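Stage II sporulation protein SA (Bacillus subtilis, PDB 3O6Q) is the toxic component of a type II toxin-antitoxin system, neutralised by its cognate antitoxin SpoIISB and causing cell death at stage II of sporulation when SpoIISB is absent. Local coordinates at residues N64-S73 / N119-V130. Sequence-based numbering, arbitrary orientation.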
loop_
_atom_site.group_PDB
_atom_site.type_symbol
_atom_site.label_atom_id
_atom_site.label_comp_id
_atom_site.label_asym_id
_atom_site.label_seq_id
_atom_site.Cartn_x
_atom_site.Cartn_y
_atom_site.Cartn_z
ATOM N N ASN A 64 -3.986 -4.739 -14.452
ATOM C CA ASN A 64 -4.378 -6.096 -14.861
ATOM C C ASN A 64 -5.461 -6.692 -13.957
ATOM O O ASN A 64 -5.384 -7.869 -13.520
ATOM C CB ASN A 64 -3.135 -7.017 -14.934
ATOM C CG ASN A 64 -2.138 -6.569 -16.029
ATOM O OD1 ASN A 64 -2.522 -6.416 -17.186
ATOM N ND2 ASN A 64 -0.872 -6.331 -15.651
ATOM N N LEU A 65 -6.452 -5.834 -13.688
ATOM C CA LEU A 65 -7.626 -6.176 -12.960
ATOM C C LEU A 65 -8.644 -5.046 -13.201
ATOM O O LEU A 65 -8.264 -3.952 -13.604
ATOM C CB LEU A 65 -7.297 -6.381 -11.458
ATOM C CG LEU A 65 -6.899 -5.228 -10.515
ATOM C CD1 LEU A 65 -8.090 -4.747 -9.723
ATOM C CD2 LEU A 65 -5.783 -5.682 -9.545
ATOM N N THR A 66 -9.925 -5.315 -12.944
ATOM C CA THR A 66 -11.000 -4.347 -13.123
ATOM C C THR A 66 -11.596 -4.003 -11.763
ATOM O O THR A 66 -11.892 -4.881 -10.990
ATOM C CB THR A 66 -12.119 -4.936 -14.006
ATOM O OG1 THR A 66 -11.555 -5.474 -15.201
ATOM C CG2 THR A 66 -13.135 -3.884 -14.415
ATOM N N ALA A 67 -11.784 -2.711 -11.499
ATOM C CA ALA A 67 -12.460 -2.234 -10.295
ATOM C C ALA A 67 -13.671 -1.382 -10.698
ATOM O O ALA A 67 -13.642 -0.676 -11.715
ATOM C CB ALA A 67 -11.521 -1.456 -9.431
ATOM N N SER A 68 -14.733 -1.476 -9.898
ATOM C CA SER A 68 -15.974 -0.736 -10.114
ATOM C C SER A 68 -16.610 -0.458 -8.767
ATOM O O SER A 68 -16.336 -1.149 -7.794
ATOM C CB SER A 68 -16.964 -1.537 -10.929
ATOM O OG SER A 68 -16.407 -2.001 -12.129
ATOM N N LEU A 69 -17.461 0.558 -8.745
ATOM C CA LEU A 69 -18.258 0.923 -7.603
ATOM C C LEU A 69 -19.695 0.677 -8.006
ATOM O O LEU A 69 -20.193 1.300 -8.935
ATOM C CB LEU A 69 -18.050 2.393 -7.255
ATOM C CG LEU A 69 -18.680 2.787 -5.900
ATOM C CD1 LEU A 69 -18.216 1.866 -4.795
ATOM C CD2 LEU A 69 -18.362 4.200 -5.489
ATOM N N CYS A 70 -20.353 -0.263 -7.334
ATOM C CA CYS A 70 -21.660 -0.710 -7.753
ATOM C C CYS A 70 -22.688 -0.329 -6.701
ATOM O O CYS A 70 -22.446 -0.487 -5.508
ATOM C CB CYS A 70 -21.645 -2.228 -7.982
ATOM S SG CYS A 70 -20.583 -2.780 -9.315
ATOM N N HIS A 71 -23.827 0.193 -7.150
ATOM C CA HIS A 71 -24.921 0.476 -6.243
ATOM C C HIS A 71 -25.313 -0.842 -5.601
ATOM O O HIS A 71 -25.246 -1.889 -6.242
ATOM C CB HIS A 71 -26.106 1.103 -6.990
ATOM C CG HIS A 71 -25.886 2.539 -7.384
ATOM N ND1 HIS A 71 -26.105 3.592 -6.517
ATOM C CD2 HIS A 71 -25.461 3.092 -8.551
ATOM C CE1 HIS A 71 -25.819 4.729 -7.132
ATOM N NE2 HIS A 71 -25.419 4.454 -8.363
ATOM N N TYR A 72 -25.673 -0.797 -4.331
ATOM C CA TYR A 72 -26.116 -1.982 -3.629
ATOM C C TYR A 72 -27.264 -1.608 -2.681
ATOM O O TYR A 72 -27.255 -1.944 -1.495
ATOM C CB TYR A 72 -24.933 -2.636 -2.904
ATOM C CG TYR A 72 -25.239 -4.052 -2.456
ATOM C CD1 TYR A 72 -25.158 -5.120 -3.338
ATOM C CD2 TYR A 72 -25.629 -4.316 -1.159
ATOM C CE1 TYR A 72 -25.475 -6.411 -2.941
ATOM C CE2 TYR A 72 -25.933 -5.601 -0.753
ATOM C CZ TYR A 72 -25.859 -6.650 -1.646
ATOM O OH TYR A 72 -26.192 -7.931 -1.229
ATOM N N SER A 73 -28.250 -0.911 -3.253
ATOM C CA SER A 73 -29.419 -0.416 -2.543
ATOM C C SER A 73 -30.679 -1.214 -2.855
ATOM O O SER A 73 -31.313 -1.783 -1.974
ATOM C CB SER A 73 -29.681 1.037 -2.950
ATOM O OG SER A 73 -28.582 1.824 -2.633
ATOM N N ASN A 119 -25.515 2.557 0.165
ATOM C CA ASN A 119 -24.770 1.306 0.078
ATOM C C ASN A 119 -24.266 1.026 -1.309
ATOM O O ASN A 119 -24.969 1.192 -2.291
ATOM C CB ASN A 119 -25.621 0.132 0.557
ATOM C CG ASN A 119 -25.902 0.205 2.068
ATOM O OD1 ASN A 119 -25.180 0.851 2.817
ATOM N ND2 ASN A 119 -26.976 -0.418 2.495
ATOM N N TYR A 120 -23.028 0.572 -1.357
ATOM C CA TYR A 120 -22.381 0.200 -2.580
ATOM C C TYR A 120 -21.557 -1.059 -2.331
ATOM O O TYR A 120 -21.459 -1.545 -1.189
ATOM C CB TYR A 120 -21.429 1.321 -3.055
ATOM C CG TYR A 120 -22.079 2.645 -3.390
ATOM C CD1 TYR A 120 -22.393 2.950 -4.697
ATOM C CD2 TYR A 120 -22.351 3.594 -2.409
ATOM C CE1 TYR A 120 -22.976 4.153 -5.036
ATOM C CE2 TYR A 120 -22.945 4.828 -2.738
ATOM C CZ TYR A 120 -23.252 5.096 -4.069
ATOM O OH TYR A 120 -23.834 6.287 -4.476
ATOM N N VAL A 121 -20.985 -1.590 -3.413
ATOM C CA VAL A 121 -20.057 -2.691 -3.324
ATOM C C VAL A 121 -18.938 -2.386 -4.292
ATOM O O VAL A 121 -19.184 -2.099 -5.434
ATOM C CB VAL A 121 -20.756 -4.044 -3.629
ATOM C CG1 VAL A 121 -19.755 -5.153 -3.776
ATOM C CG2 VAL A 121 -21.710 -4.387 -2.524
ATOM N N ILE A 122 -17.714 -2.350 -3.800
ATOM C CA ILE A 122 -16.563 -2.237 -4.656
ATOM C C ILE A 122 -16.301 -3.631 -5.244
ATOM O O ILE A 122 -15.924 -4.548 -4.517
ATOM C CB ILE A 122 -15.319 -1.761 -3.872
ATOM C CG1 ILE A 122 -15.519 -0.378 -3.259
ATOM C CG2 ILE A 122 -14.093 -1.677 -4.805
ATOM C CD1 ILE A 122 -14.619 -0.154 -2.026
ATOM N N LYS A 123 -16.501 -3.775 -6.549
ATOM C CA LYS A 123 -16.204 -5.002 -7.267
ATOM C C LYS A 123 -14.806 -5.009 -7.841
ATOM O O LYS A 123 -14.506 -4.197 -8.701
ATOM C CB LYS A 123 -17.185 -5.162 -8.417
ATOM C CG LYS A 123 -17.072 -6.464 -9.220
ATOM C CD LYS A 123 -18.230 -6.585 -10.191
ATOM C CE LYS A 123 -18.087 -7.794 -11.111
ATOM N NZ LYS A 123 -19.115 -7.844 -12.224
ATOM N N LEU A 124 -13.976 -5.950 -7.393
ATOM C CA LEU A 124 -12.663 -6.237 -8.006
ATOM C C LEU A 124 -12.611 -7.617 -8.664
ATOM O O LEU A 124 -12.787 -8.647 -7.989
ATOM C CB LEU A 124 -11.562 -6.207 -6.962
ATOM C CG LEU A 124 -11.495 -4.982 -6.033
ATOM C CD1 LEU A 124 -10.367 -5.195 -5.066
ATOM C CD2 LEU A 124 -11.353 -3.657 -6.797
ATOM N N THR A 125 -12.338 -7.650 -9.969
ATOM C CA THR A 125 -12.124 -8.903 -10.693
ATOM C C THR A 125 -10.825 -8.876 -11.493
ATOM O O THR A 125 -10.266 -7.816 -11.751
ATOM C CB THR A 125 -13.228 -9.181 -11.712
ATOM O OG1 THR A 125 -13.143 -8.188 -12.735
ATOM C CG2 THR A 125 -14.600 -9.183 -11.041
ATOM N N SER A 126 -10.375 -10.054 -11.917
ATOM C CA SER A 126 -9.103 -10.171 -12.597
ATOM C C SER A 126 -9.087 -11.478 -13.352
ATOM O O SER A 126 -9.585 -12.481 -12.872
ATOM C CB SER A 126 -7.956 -10.139 -11.580
ATOM O OG SER A 126 -6.693 -10.213 -12.191
ATOM N N ASP A 127 -8.480 -11.447 -14.527
ATOM C CA ASP A 127 -8.188 -12.653 -15.273
ATOM C C ASP A 127 -7.043 -13.458 -14.653
ATOM O O ASP A 127 -7.049 -14.679 -14.766
ATOM C CB ASP A 127 -7.881 -12.316 -16.732
ATOM C CG ASP A 127 -9.148 -12.120 -17.558
ATOM O OD1 ASP A 127 -10.092 -12.961 -17.459
ATOM O OD2 ASP A 127 -9.196 -11.125 -18.318
ATOM N N SER A 128 -6.086 -12.796 -13.997
ATOM C CA SER A 128 -5.076 -13.512 -13.210
ATOM C C SER A 128 -5.568 -13.727 -11.786
ATOM O O SER A 128 -6.185 -14.754 -11.529
ATOM C CB SER A 128 -3.705 -12.824 -13.231
ATOM O OG SER A 128 -3.787 -11.478 -12.835
ATOM N N ILE A 129 -5.344 -12.767 -10.884
ATOM C CA ILE A 129 -5.616 -12.984 -9.462
ATOM C C ILE A 129 -5.970 -11.711 -8.715
ATOM O O ILE A 129 -5.316 -10.703 -8.906
ATOM C CB ILE A 129 -4.388 -13.623 -8.801
ATOM C CG1 ILE A 129 -4.407 -15.142 -9.020
ATOM C CG2 ILE A 129 -4.339 -13.376 -7.360
ATOM C CD1 ILE A 129 -3.053 -15.804 -8.740
ATOM N N VAL A 130 -7.007 -11.756 -7.881
ATOM C CA VAL A 130 -7.274 -10.708 -6.902
ATOM C C VAL A 130 -7.522 -11.335 -5.528
ATOM O O VAL A 130 -8.252 -12.298 -5.406
ATOM C CB VAL A 130 -8.552 -9.836 -7.162
ATOM C CG1 VAL A 130 -8.257 -8.649 -8.048
ATOM C CG2 VAL A 130 -9.697 -10.663 -7.713
#
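Thr66, Ser68 and Cys70 pair through their backbones with Thr125, Lys123 and Val121, each pair exchanging two N-H...O bonds, the pattern of antiparallel strands, here 66-71 and 119-125. The bonds between Thr66 and Thr125 are nearly straight, with 167° at the hydrogen of Thr66 N. Beyond the last hydrogen-bonded pair, Cys70 with Val121, Tyr72 N still reaches Asn119 O at 2.9 Å, although from above the carbonyl plane. At the other end a side chain takes over: Ser126 OG donates to Asn64 O (3.0 Å), lying in the plane of that carbonyl, and accepts a bond from Ser128 OG.

Apolar packing is concentrated on the face of Ala67, Leu69, Ile122 and Leu124, turned to helix 45-61. Here Ala67 CB meets Leu124 CD2 at 3.4 Å. Leu69 swings CG opposite its own backbone N (chi1 -170°), and its CD1 rests between Tyr120 CB and Ile122 CG1. On the other face, which also carries the polar Thr66, Ser68, Lys123 and Thr125, Val121 CG2 presses obliquely on the Tyr72 ring, 3.5 Å from CG; both residues touch Leu81 of helix 75-82, and Tyr72 OH bonds to Asp96.

Between the aromatic side chains, Tyr120 CE1 sits over one face of the His71 imidazole, displaced toward its rim, and the ring planes meet at 38°. The Tyr120 ring also presents its edge to Cys70 O, 3.5 Å from CD1.

Within the chain, strand 66-71 is an outer strand of the antiparallel sheet in this domain, predicted to be cytoplasmic, while 118-125 continues the bonding to 108-115. Backbone bonds thus hold the two strands in register, with apolar packing on one face and a largely polar face on the other, while the Cys70 disulfide separately links the outer strand to another protein chain.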